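Local coordinates for 3-ketosteroid-delta4-5alpha-dehydrogenase (Rhodococcus jostii, PDB 4AT2), which catalyses, with bound FAD, the introduction of the delta-4 double bond into 5-alpha-3-ketosteroids, a step of bacterial steroid catabolism, at residues Phe86-Gly91 with Lys109-Ala114; Pro94-Lys97 with Asp102-Pro105; Asp337-Arg342 with Tyr486-Ser491. One frame throughout, in Å; residues are numbered along the deposited sequence.

Interaction 1. Residues Phe86-Gly91 with Lys109-Ala114. With FAD (flavin-adenine dinucleotide), chain D.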
loop_
_atom_site.group_PDB
_atom_site.type_symbol
_atom_site.label_atom_id
_atom_site.label_comp_id
_atom_site.label_asym_id
_atom_site.label_seq_id
_atom_site.Cartn_x
_atom_site.Cartn_y
_atom_site.Cartn_z
ATOM N N PHE A 86 14.282 16.402 -14.175
ATOM C CA PHE A 86 14.068 17.051 -12.874
ATOM C C PHE A 86 14.945 16.387 -11.825
ATOM O O PHE A 86 15.049 15.156 -11.770
ATOM C CB PHE A 86 12.623 16.900 -12.400
ATOM C CG PHE A 86 11.653 17.822 -13.064
ATOM C CD1 PHE A 86 11.455 19.109 -12.585
ATOM C CD2 PHE A 86 10.881 17.371 -14.125
ATOM C CE1 PHE A 86 10.525 19.955 -13.184
ATOM C CE2 PHE A 86 9.948 18.209 -14.729
ATOM C CZ PHE A 86 9.776 19.503 -14.257
ATOM N N ILE A 87 15.548 17.212 -10.976
ATOM C CA ILE A 87 16.300 16.746 -9.819
ATOM C C ILE A 87 15.774 17.583 -8.651
ATOM O O ILE A 87 15.844 18.813 -8.697
ATOM C CB ILE A 87 17.823 16.970 -9.991
ATOM C CG1 ILE A 87 18.303 16.521 -11.380
ATOM C CG2 ILE A 87 18.583 16.236 -8.885
ATOM C CD1 ILE A 87 19.754 16.872 -11.674
ATOM N N TYR A 88 15.196 16.914 -7.651
ATOM C CA TYR A 88 14.514 17.587 -6.553
ATOM C C TYR A 88 15.515 18.113 -5.525
ATOM O O TYR A 88 16.005 17.370 -4.686
ATOM C CB TYR A 88 13.468 16.658 -5.897
ATOM C CG TYR A 88 12.468 17.446 -5.090
ATOM C CD1 TYR A 88 11.317 17.954 -5.695
ATOM C CD2 TYR A 88 12.705 17.734 -3.738
ATOM C CE1 TYR A 88 10.414 18.714 -4.972
ATOM C CE2 TYR A 88 11.799 18.493 -3.001
ATOM C CZ TYR A 88 10.668 18.987 -3.629
ATOM O OH TYR A 88 9.782 19.760 -2.927
ATOM N N LEU A 89 15.821 19.405 -5.600
ATOM C CA LEU A 89 16.863 20.002 -4.763
ATOM C C LEU A 89 16.382 21.319 -4.190
ATOM O O LEU A 89 15.529 21.971 -4.780
ATOM C CB LEU A 89 18.131 20.229 -5.588
ATOM C CG LEU A 89 18.720 18.996 -6.284
ATOM C CD1 LEU A 89 19.816 19.435 -7.227
ATOM C CD2 LEU A 89 19.254 17.986 -5.267
ATOM N N GLY A 90 16.927 21.719 -3.045
ATOM C CA GLY A 90 16.478 22.960 -2.428
ATOM C C GLY A 90 17.287 23.311 -1.209
ATOM O O GLY A 90 18.434 22.860 -1.059
ATOM N N GLY A 91 16.681 24.135 -0.357
ATOM C CA GLY A 91 17.327 24.631 0.852
ATOM C C GLY A 91 18.174 25.867 0.630
ATOM O O GLY A 91 18.945 26.265 1.512
ATOM N N LYS A 109 12.267 20.186 4.259
ATOM C CA LYS A 109 11.908 18.988 5.030
ATOM C C LYS A 109 10.412 18.998 5.384
ATOM O O LYS A 109 9.723 17.983 5.249
ATOM C CB LYS A 109 12.769 18.878 6.307
ATOM C CG LYS A 109 12.333 17.734 7.226
ATOM C CD LYS A 109 13.055 17.729 8.568
ATOM C CE LYS A 109 12.337 16.808 9.550
ATOM N NZ LYS A 109 13.177 16.500 10.744
ATOM N N THR A 110 9.908 20.155 5.808
ATOM C CA THR A 110 8.503 20.285 6.193
ATOM C C THR A 110 7.607 19.936 5.015
ATOM O O THR A 110 6.638 19.174 5.156
ATOM C CB THR A 110 8.212 21.693 6.734
ATOM O OG1 THR A 110 9.014 21.902 7.907
ATOM C CG2 THR A 110 6.721 21.844 7.111
ATOM N N PHE A 111 7.954 20.461 3.847
ATOM C CA PHE A 111 7.197 20.124 2.652
ATOM C C PHE A 111 7.257 18.624 2.349
ATOM O O PHE A 111 6.223 17.987 2.087
ATOM C CB PHE A 111 7.661 20.905 1.411
ATOM C CG PHE A 111 7.031 20.391 0.150
ATOM C CD1 PHE A 111 5.719 20.743 -0.176
ATOM C CD2 PHE A 111 7.706 19.480 -0.658
ATOM C CE1 PHE A 111 5.108 20.234 -1.313
ATOM C CE2 PHE A 111 7.099 18.964 -1.792
ATOM C CZ PHE A 111 5.803 19.345 -2.121
ATOM N N MET A 112 8.465 18.072 2.341
ATOM C CA MET A 112 8.642 16.684 1.902
ATOM C C MET A 112 7.946 15.694 2.837
ATOM O O MET A 112 7.336 14.736 2.373
ATOM C CB MET A 112 10.125 16.333 1.750
ATOM C CG MET A 112 10.779 17.045 0.568
ATOM S SD MET A 112 12.536 16.670 0.411
ATOM C CE MET A 112 12.495 15.054 -0.376
ATOM N N MET A 113 8.035 15.929 4.145
ATOM C CA MET A 113 7.353 15.058 5.122
ATOM C C MET A 113 5.843 15.052 4.880
ATOM O O MET A 113 5.191 14.003 4.955
ATOM C CB MET A 113 7.654 15.497 6.566
ATOM C CG MET A 113 9.090 15.261 7.010
ATOM S SD MET A 113 9.627 13.544 6.867
ATOM C CE MET A 113 8.525 12.737 8.032
ATOM N N ALA A 114 5.292 16.224 4.567
ATOM C CA ALA A 114 3.853 16.348 4.330
ATOM C C ALA A 114 3.408 15.740 3.003
ATOM O O ALA A 114 2.353 15.102 2.938
ATOM C CB ALA A 114 3.438 17.815 4.405
HETATM P PA FAD D . 18.229 3.451 -14.096
HETATM O O1A FAD D . 18.620 4.840 -14.416
HETATM O O2A FAD D . 17.202 2.795 -14.920
HETATM O O5B FAD D . 19.554 2.552 -14.115
HETATM C C5B FAD D . 19.504 1.160 -13.787
HETATM C C4B FAD D . 20.478 0.405 -14.708
HETATM O O4B FAD D . 20.497 -0.950 -14.209
HETATM C C3B FAD D . 19.918 0.348 -16.135
HETATM O O3B FAD D . 20.935 0.803 -17.063
HETATM C C2B FAD D . 19.567 -1.131 -16.334
HETATM O O2B FAD D . 19.786 -1.529 -17.713
HETATM C C1B FAD D . 20.547 -1.818 -15.385
HETATM N N9A FAD D . 20.116 -3.163 -14.944
HETATM C C8A FAD D . 18.877 -3.621 -14.724
HETATM N N7A FAD D . 18.967 -4.888 -14.327
HETATM C C5A FAD D . 20.270 -5.227 -14.283
HETATM C C6A FAD D . 20.940 -6.360 -13.959
HETATM N N6A FAD D . 20.250 -7.433 -13.574
HETATM N N1A FAD D . 22.281 -6.431 -14.012
HETATM C C2A FAD D . 23.022 -5.322 -14.395
HETATM N N3A FAD D . 22.326 -4.164 -14.730
HETATM C C4A FAD D . 20.969 -4.150 -14.666
HETATM N N1 FAD D . 12.473 10.898 -12.183
HETATM C C2 FAD D . 12.959 12.115 -11.741
HETATM O O2 FAD D . 13.379 12.209 -10.596
HETATM N N3 FAD D . 12.972 13.224 -12.599
HETATM C C4 FAD D . 12.458 13.119 -13.893
HETATM O O4 FAD D . 12.472 14.120 -14.615
HETATM C C4X FAD D . 11.960 11.888 -14.337
HETATM N N5 FAD D . 11.432 11.756 -15.579
HETATM C C5X FAD D . 10.754 10.635 -15.894
HETATM C C6 FAD D . 9.990 10.581 -17.065
HETATM C C7 FAD D . 9.296 9.419 -17.411
HETATM C C7M FAD D . 8.543 9.421 -18.602
HETATM C C8 FAD D . 9.354 8.290 -16.567
HETATM C C8M FAD D . 8.684 7.083 -16.858
HETATM C C9 FAD D . 10.127 8.345 -15.405
HETATM C C9A FAD D . 10.808 9.519 -15.052
HETATM N N10 FAD D . 11.532 9.591 -13.909
HETATM C C10 FAD D . 11.970 10.784 -13.483
HETATM C "C1'" FAD D . 11.934 8.386 -13.136
HETATM C "C2'" FAD D . 13.435 8.120 -13.333
HETATM O "O2'" FAD D . 13.657 8.088 -14.744
HETATM C "C3'" FAD D . 13.845 6.776 -12.711
HETATM O "O3'" FAD D . 13.110 6.491 -11.508
HETATM C "C4'" FAD D . 15.353 6.787 -12.408
HETATM O "O4'" FAD D . 16.053 7.075 -13.628
HETATM C "C5'" FAD D . 15.806 5.427 -11.870
HETATM O "O5'" FAD D . 17.202 5.518 -11.526
HETATM P P FAD D . 18.051 4.177 -11.243
HETATM O O1P FAD D . 17.455 3.417 -10.140
HETATM O O2P FAD D . 19.499 4.570 -11.191
HETATM O O3P FAD D . 17.699 3.280 -12.557
#

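Interaction 2. Residues Pro94-Lys97 with Asp102-Pro105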
loop_
_atom_site.group_PDB
_atom_site.type_symbol
_atom_site.label_atom_id
_atom_site.label_comp_id
_atom_site.label_asym_id
_atom_site.label_seq_id
_atom_site.Cartn_x
_atom_site.Cartn_y
_atom_site.Cartn_z
ATOM N N PRO A 94 22.232 27.826 -5.369
ATOM C CA PRO A 94 22.534 29.012 -6.172
ATOM C C PRO A 94 21.486 29.272 -7.263
ATOM O O PRO A 94 21.249 30.423 -7.621
ATOM C CB PRO A 94 23.887 28.666 -6.788
ATOM C CG PRO A 94 24.537 27.818 -5.737
ATOM C CD PRO A 94 23.413 26.949 -5.231
ATOM N N LEU A 95 20.869 28.214 -7.785
ATOM C CA LEU A 95 19.826 28.381 -8.805
ATOM C C LEU A 95 18.574 29.044 -8.214
ATOM O O LEU A 95 18.030 30.002 -8.796
ATOM C CB LEU A 95 19.470 27.038 -9.438
ATOM C CG LEU A 95 19.097 27.048 -10.924
ATOM C CD1 LEU A 95 18.534 25.692 -11.312
ATOM C CD2 LEU A 95 18.127 28.130 -11.353
ATOM N N GLN A 96 18.111 28.542 -7.067
ATOM C CA GLN A 96 16.975 29.164 -6.384
ATOM C C GLN A 96 17.259 30.647 -6.116
ATOM O O GLN A 96 16.421 31.492 -6.392
ATOM C CB GLN A 96 16.640 28.456 -5.067
ATOM C CG GLN A 96 16.008 27.078 -5.249
ATOM C CD GLN A 96 15.792 26.382 -3.916
ATOM O OE1 GLN A 96 16.698 26.314 -3.104
ATOM N NE2 GLN A 96 14.592 25.864 -3.696
ATOM N N LYS A 97 18.452 30.945 -5.606
ATOM C CA LYS A 97 18.813 32.330 -5.266
ATOM C C LYS A 97 18.829 33.218 -6.517
ATOM O O LYS A 97 18.301 34.346 -6.501
ATOM C CB LYS A 97 20.166 32.375 -4.534
ATOM C CG LYS A 97 20.086 31.793 -3.128
ATOM C CD LYS A 97 21.432 31.815 -2.412
ATOM C CE LYS A 97 21.313 31.217 -1.018
ATOM N NZ LYS A 97 20.596 32.087 -0.037
ATOM N N ASP A 102 13.429 32.138 -1.948
ATOM C CA ASP A 102 13.952 31.697 -0.661
ATOM C C ASP A 102 13.566 30.254 -0.358
ATOM O O ASP A 102 12.513 29.776 -0.786
ATOM C CB ASP A 102 13.478 32.586 0.476
ATOM C CG ASP A 102 14.376 32.490 1.707
ATOM O OD1 ASP A 102 15.593 32.281 1.582
ATOM O OD2 ASP A 102 13.850 32.660 2.818
ATOM N N ASP A 103 14.440 29.580 0.384
ATOM C CA ASP A 103 14.216 28.211 0.833
ATOM C C ASP A 103 15.270 27.873 1.875
ATOM O O ASP A 103 16.297 28.557 1.984
ATOM C CB ASP A 103 14.311 27.221 -0.349
ATOM C CG ASP A 103 13.611 25.898 -0.082
ATOM O OD1 ASP A 103 12.765 25.811 0.851
ATOM O OD2 ASP A 103 13.905 24.933 -0.833
ATOM N N SER A 104 14.994 26.832 2.652
ATOM C CA SER A 104 15.902 26.367 3.693
ATOM C C SER A 104 15.727 24.865 3.836
ATOM O O SER A 104 14.684 24.329 3.445
ATOM C CB SER A 104 15.571 27.036 5.031
ATOM O OG SER A 104 14.300 26.613 5.496
ATOM N N PRO A 105 16.730 24.181 4.399
ATOM C CA PRO A 105 16.564 22.753 4.653
ATOM C C PRO A 105 15.353 22.434 5.524
ATOM O O PRO A 105 14.687 21.425 5.273
ATOM C CB PRO A 105 17.871 22.362 5.334
ATOM C CG PRO A 105 18.865 23.310 4.737
ATOM C CD PRO A 105 18.119 24.616 4.652
HETATM O O HOH W 1 17.772 32.546 -0.400
#

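Interaction 3. Residues Asp337-Arg342 with Tyr486-Ser491. With FAD (flavin-adenine dinucleotide), chain D.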
loop_
_atom_site.group_PDB
_atom_site.type_symbol
_atom_site.label_atom_id
_atom_site.label_comp_id
_atom_site.label_asym_id
_atom_site.label_seq_id
_atom_site.Cartn_x
_atom_site.Cartn_y
_atom_site.Cartn_z
ATOM N N ASP A 337 -4.738 23.287 -9.824
ATOM C CA ASP A 337 -3.420 23.902 -9.979
ATOM C C ASP A 337 -2.317 23.183 -9.209
ATOM O O ASP A 337 -1.177 23.636 -9.202
ATOM C CB ASP A 337 -3.458 25.400 -9.632
ATOM C CG ASP A 337 -3.879 25.673 -8.194
ATOM O OD1 ASP A 337 -4.382 24.747 -7.511
ATOM O OD2 ASP A 337 -3.691 26.826 -7.750
ATOM N N THR A 338 -2.634 22.046 -8.597
ATOM C CA THR A 338 -1.566 21.268 -7.981
ATOM C C THR A 338 -0.758 20.528 -9.043
ATOM O O THR A 338 -1.098 20.549 -10.229
ATOM C CB THR A 338 -2.055 20.319 -6.853
ATOM O OG1 THR A 338 -0.906 19.800 -6.159
ATOM C CG2 THR A 338 -2.860 19.152 -7.412
ATOM N N TYR A 339 0.337 19.914 -8.604
ATOM C CA TYR A 339 1.171 19.073 -9.452
ATOM C C TYR A 339 0.323 18.000 -10.141
ATOM O O TYR A 339 -0.477 17.318 -9.500
ATOM C CB TYR A 339 2.241 18.436 -8.555
ATOM C CG TYR A 339 3.092 17.339 -9.162
ATOM C CD1 TYR A 339 3.721 17.510 -10.388
ATOM C CD2 TYR A 339 3.297 16.141 -8.470
ATOM C CE1 TYR A 339 4.514 16.504 -10.932
ATOM C CE2 TYR A 339 4.097 15.137 -8.994
ATOM C CZ TYR A 339 4.696 15.331 -10.228
ATOM O OH TYR A 339 5.493 14.337 -10.758
ATOM N N SER A 340 0.496 17.849 -11.447
ATOM C CA SER A 340 -0.348 16.894 -12.167
ATOM C C SER A 340 -0.103 15.429 -11.754
ATOM O O SER A 340 -0.982 14.592 -11.917
ATOM C CB SER A 340 -0.302 17.140 -13.678
ATOM O OG SER A 340 -1.066 18.307 -13.996
ATOM N N GLY A 341 1.072 15.149 -11.173
ATOM C CA GLY A 341 1.336 13.847 -10.549
ATOM C C GLY A 341 0.459 13.597 -9.332
ATOM O O GLY A 341 0.027 12.474 -9.093
ATOM N N ARG A 342 0.211 14.653 -8.552
ATOM C CA ARG A 342 -0.681 14.560 -7.408
ATOM C C ARG A 342 -2.106 14.367 -7.910
ATOM O O ARG A 342 -2.849 13.553 -7.370
ATOM C CB ARG A 342 -0.567 15.813 -6.529
ATOM C CG ARG A 342 -1.464 15.775 -5.304
ATOM C CD ARG A 342 -1.058 16.817 -4.260
ATOM N NE ARG A 342 -2.059 16.824 -3.204
ATOM C CZ ARG A 342 -2.062 15.997 -2.163
ATOM N NH1 ARG A 342 -1.089 15.104 -2.001
ATOM N NH2 ARG A 342 -3.048 16.074 -1.277
ATOM N N TYR A 486 4.517 11.620 -4.331
ATOM C CA TYR A 486 5.644 11.763 -5.241
ATOM C C TYR A 486 5.791 13.218 -5.682
ATOM O O TYR A 486 4.806 13.942 -5.800
ATOM C CB TYR A 486 5.461 10.848 -6.473
ATOM C CG TYR A 486 6.630 10.893 -7.435
ATOM C CD1 TYR A 486 7.772 10.121 -7.202
ATOM C CD2 TYR A 486 6.609 11.710 -8.574
ATOM C CE1 TYR A 486 8.855 10.169 -8.064
ATOM C CE2 TYR A 486 7.701 11.768 -9.431
ATOM C CZ TYR A 486 8.818 10.979 -9.174
ATOM O OH TYR A 486 9.922 11.016 -9.998
ATOM N N ALA A 487 7.028 13.634 -5.950
ATOM C CA ALA A 487 7.292 14.928 -6.573
ATOM C C ALA A 487 8.311 14.702 -7.673
ATOM O O ALA A 487 9.250 13.911 -7.500
ATOM C CB ALA A 487 7.808 15.944 -5.547
ATOM N N SER A 488 8.126 15.366 -8.817
ATOM C CA SER A 488 9.068 15.211 -9.936
ATOM C C SER A 488 10.474 15.630 -9.524
ATOM O O SER A 488 10.676 16.690 -8.896
ATOM C CB SER A 488 8.638 16.019 -11.171
ATOM O OG SER A 488 7.550 15.397 -11.833
ATOM N N GLY A 489 11.442 14.774 -9.847
ATOM C CA GLY A 489 12.834 15.037 -9.487
ATOM C C GLY A 489 13.324 14.245 -8.293
ATOM O O GLY A 489 14.518 14.198 -8.036
ATOM N N THR A 490 12.414 13.636 -7.536
ATOM C CA THR A 490 12.839 12.950 -6.313
ATOM C C THR A 490 13.583 11.669 -6.619
ATOM O O THR A 490 14.397 11.224 -5.811
ATOM C CB THR A 490 11.667 12.632 -5.364
ATOM O OG1 THR A 490 10.649 11.929 -6.088
ATOM C CG2 THR A 490 11.093 13.924 -4.773
ATOM N N SER A 491 13.318 11.075 -7.776
ATOM C CA SER A 491 13.996 9.834 -8.110
ATOM C C SER A 491 15.427 10.075 -8.596
ATOM O O SER A 491 16.372 9.420 -8.117
ATOM C CB SER A 491 13.206 9.021 -9.123
ATOM O OG SER A 491 13.844 7.764 -9.243
HETATM P PA FAD D . 18.229 3.451 -14.096
HETATM O O1A FAD D . 18.620 4.840 -14.416
HETATM O O2A FAD D . 17.202 2.795 -14.920
HETATM O O5B FAD D . 19.554 2.552 -14.115
HETATM C C5B FAD D . 19.504 1.160 -13.787
HETATM C C4B FAD D . 20.478 0.405 -14.708
HETATM O O4B FAD D . 20.497 -0.950 -14.209
HETATM C C3B FAD D . 19.918 0.348 -16.135
HETATM O O3B FAD D . 20.935 0.803 -17.063
HETATM C C2B FAD D . 19.567 -1.131 -16.334
HETATM O O2B FAD D . 19.786 -1.529 -17.713
HETATM C C1B FAD D . 20.547 -1.818 -15.385
HETATM N N9A FAD D . 20.116 -3.163 -14.944
HETATM C C8A FAD D . 18.877 -3.621 -14.724
HETATM N N7A FAD D . 18.967 -4.888 -14.327
HETATM C C5A FAD D . 20.270 -5.227 -14.283
HETATM C C6A FAD D . 20.940 -6.360 -13.959
HETATM N N6A FAD D . 20.250 -7.433 -13.574
HETATM N N1A FAD D . 22.281 -6.431 -14.012
HETATM C C2A FAD D . 23.022 -5.322 -14.395
HETATM N N3A FAD D . 22.326 -4.164 -14.730
HETATM C C4A FAD D . 20.969 -4.150 -14.666
HETATM N N1 FAD D . 12.473 10.898 -12.183
HETATM C C2 FAD D . 12.959 12.115 -11.741
HETATM O O2 FAD D . 13.379 12.209 -10.596
HETATM N N3 FAD D . 12.972 13.224 -12.599
HETATM C C4 FAD D . 12.458 13.119 -13.893
HETATM O O4 FAD D . 12.472 14.120 -14.615
HETATM C C4X FAD D . 11.960 11.888 -14.337
HETATM N N5 FAD D . 11.432 11.756 -15.579
HETATM C C5X FAD D . 10.754 10.635 -15.894
HETATM C C6 FAD D . 9.990 10.581 -17.065
HETATM C C7 FAD D . 9.296 9.419 -17.411
HETATM C C7M FAD D . 8.543 9.421 -18.602
HETATM C C8 FAD D . 9.354 8.290 -16.567
HETATM C C8M FAD D . 8.684 7.083 -16.858
HETATM C C9 FAD D . 10.127 8.345 -15.405
HETATM C C9A FAD D . 10.808 9.519 -15.052
HETATM N N10 FAD D . 11.532 9.591 -13.909
HETATM C C10 FAD D . 11.970 10.784 -13.483
HETATM C "C1'" FAD D . 11.934 8.386 -13.136
HETATM C "C2'" FAD D . 13.435 8.120 -13.333
HETATM O "O2'" FAD D . 13.657 8.088 -14.744
HETATM C "C3'" FAD D . 13.845 6.776 -12.711
HETATM O "O3'" FAD D . 13.110 6.491 -11.508
HETATM C "C4'" FAD D . 15.353 6.787 -12.408
HETATM O "O4'" FAD D . 16.053 7.075 -13.628
HETATM C "C5'" FAD D . 15.806 5.427 -11.870
HETATM O "O5'" FAD D . 17.202 5.518 -11.526
HETATM P P FAD D . 18.051 4.177 -11.243
HETATM O O1P FAD D . 17.455 3.417 -10.140
HETATM O O2P FAD D . 19.499 4.570 -11.191
HETATM O O3P FAD D . 17.699 3.280 -12.557
#

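Interaction 1. Residues Phe86-Gly91 with Lys109-Ala114
Y88 leans from the short strand 87-88 onto F111 and M112 of helix 105-115, and it carries more of the buried surface than either partner. Its CG lies anti to the backbone N (chi1 -162°), which sends the ring toward the helix; the nearest CA atoms across the contact, those of Y88 and M112, are 10.3 Å apart. The phenol end makes the tightest touch: Y88 OH sits 3.0 Å from F111 CE2 and 3.1 Å from F111 CD2, the hydroxyl coming obliquely to the CD2-CE2 bond. No hydrogen bond crosses here; the polar needs of Y88 OH are met outside, by E170 and R184, which probably help hold the phenol in place. M112 covers a different atom, its SD lying 3.9 Å from Y88 CE2. The sulfur is 5.1 Å from the centroid of the Y88 ring and 67° off its normal, an oblique Met-aromatic contact. F175 meets the F111 ring edge to face, and helix 122-130 backs M112. Two residues before Y88, F86 grips the flavin with its backbone: F86 N donates to FAD O4 (2.9 Å) and FAD N3 donates to F86 O (3.0 Å). The contact packs a helix against the strand that directly follows this pairing with the pyrimidine edge of the isoalloxazine, beside the FAD site and joined to it through F86.

Interaction 2. Residues Pro94-Lys97 with Asp102-Pro105
Q96 and D103 meet through two different first torsions: CG of Q96 stands anti to its carbonyl carbon (chi1 -72°) with the chain extended beyond it, whereas CG of D103 is anti to the backbone N (chi1 -159°). The amide and carboxylate planes are 79° apart, and Q96 NE2 donates to D103 OD2 over 3.1 Å. The bond is nearly straight, with the acceptor close to the amide plane, but it reaches OD2 on the anti side and tilted out of the carboxylate plane. The same oxygen also forms a salt bridge with R184 and accepts from G91 N, so three donors grip this buried atom, while D103 OD1 takes N107. Q96 OE1 accepts from the backbone N of G92 and T93, and NE2 also donates to P183 O; with both ends of the amide engaged, its flip should be fixed. On the exposed side, one water bridges a charged pair, accepting from K97 NZ at 2.9 Å and donating to D102 OD1 at 3.0 Å. The contact ties the loop between helix 94-98 and helix 105-115, whose N-cap is S104, back to the first helix, and Q96 also touches H186 of strand 185-186.

Interaction 3. Residues Asp337-Arg342 with Tyr486-Ser491
Y339 reaches across to S488 with its hydroxyl, Y339 OH standing 2.6 Å from S488 OG in a short hydrogen bond. The tyrosine gets there because its CG is anti to the backbone N (chi1 170°), which carries the ring from the start of helix 340-350 toward the turn 487-490. The serine answers with OG beside its own backbone N and anti to the carbonyl carbon (chi1 -75°). Further down the Y339 ring, CE2 lies 3.5 Å from Y486 O and 4.0 Å from A487 CA, so backbone as well as side chain receives it. One face of this ring is covered from within its own segment: G341 N lies 3.4 Å above the plane, over the centre, and a side chain at G341 would run into Y339 CE2. The Y486 ring presents its edge to the same hydroxyl, Y339 OH lying in its plane and 3.6 Å from CD2. A phenylalanine in place of Y339 would probably leave S488 OG without this mate and open a small gap at the Y486 edge. The turn itself is a type II beta turn, with A487 O accepting from both T490 N and T490 OG1, the latter at 2.8 Å. Just beyond it, S491 OG is hydrogen-bonded to FAD O3' at 2.7 Å. Y486 OH is hydrogen-bonded to O1 of the bound 4-androstene-3,17-dione, to which G489 N adds a weak bond. Y339, Y486, S488 and G489 all line the steroid pocket, so the buried hydroxyl pair implies a polar tie between two walls of that pocket, consistent with steadying Y339 and Y486 beside substrate and flavin.

All three contacts bury their touching side chains, but interaction 3 lies nearest the centre of the chain (about 8 Å, centre to centre) and interaction 2 farthest (about 21 Å), with a water-bridged charged pair on its solvent side. Interactions 1 and 3 meet directly, Y88 N lying 2.8 Å from G489 O in a probable hydrogen bond, and both touch FAD. Interaction 2 lies in the connection leading into helix 105-115, which interaction 1 uses, and G90 CA packs on Q96 OE1 between them. Chemistry changes along this path: paired hydroxyls at the steroid pocket, aromatic and sulfur packing next to the strand after F86, then an amide–carboxylate bond, its carboxylate also salt-bridged to R184 outside the segments.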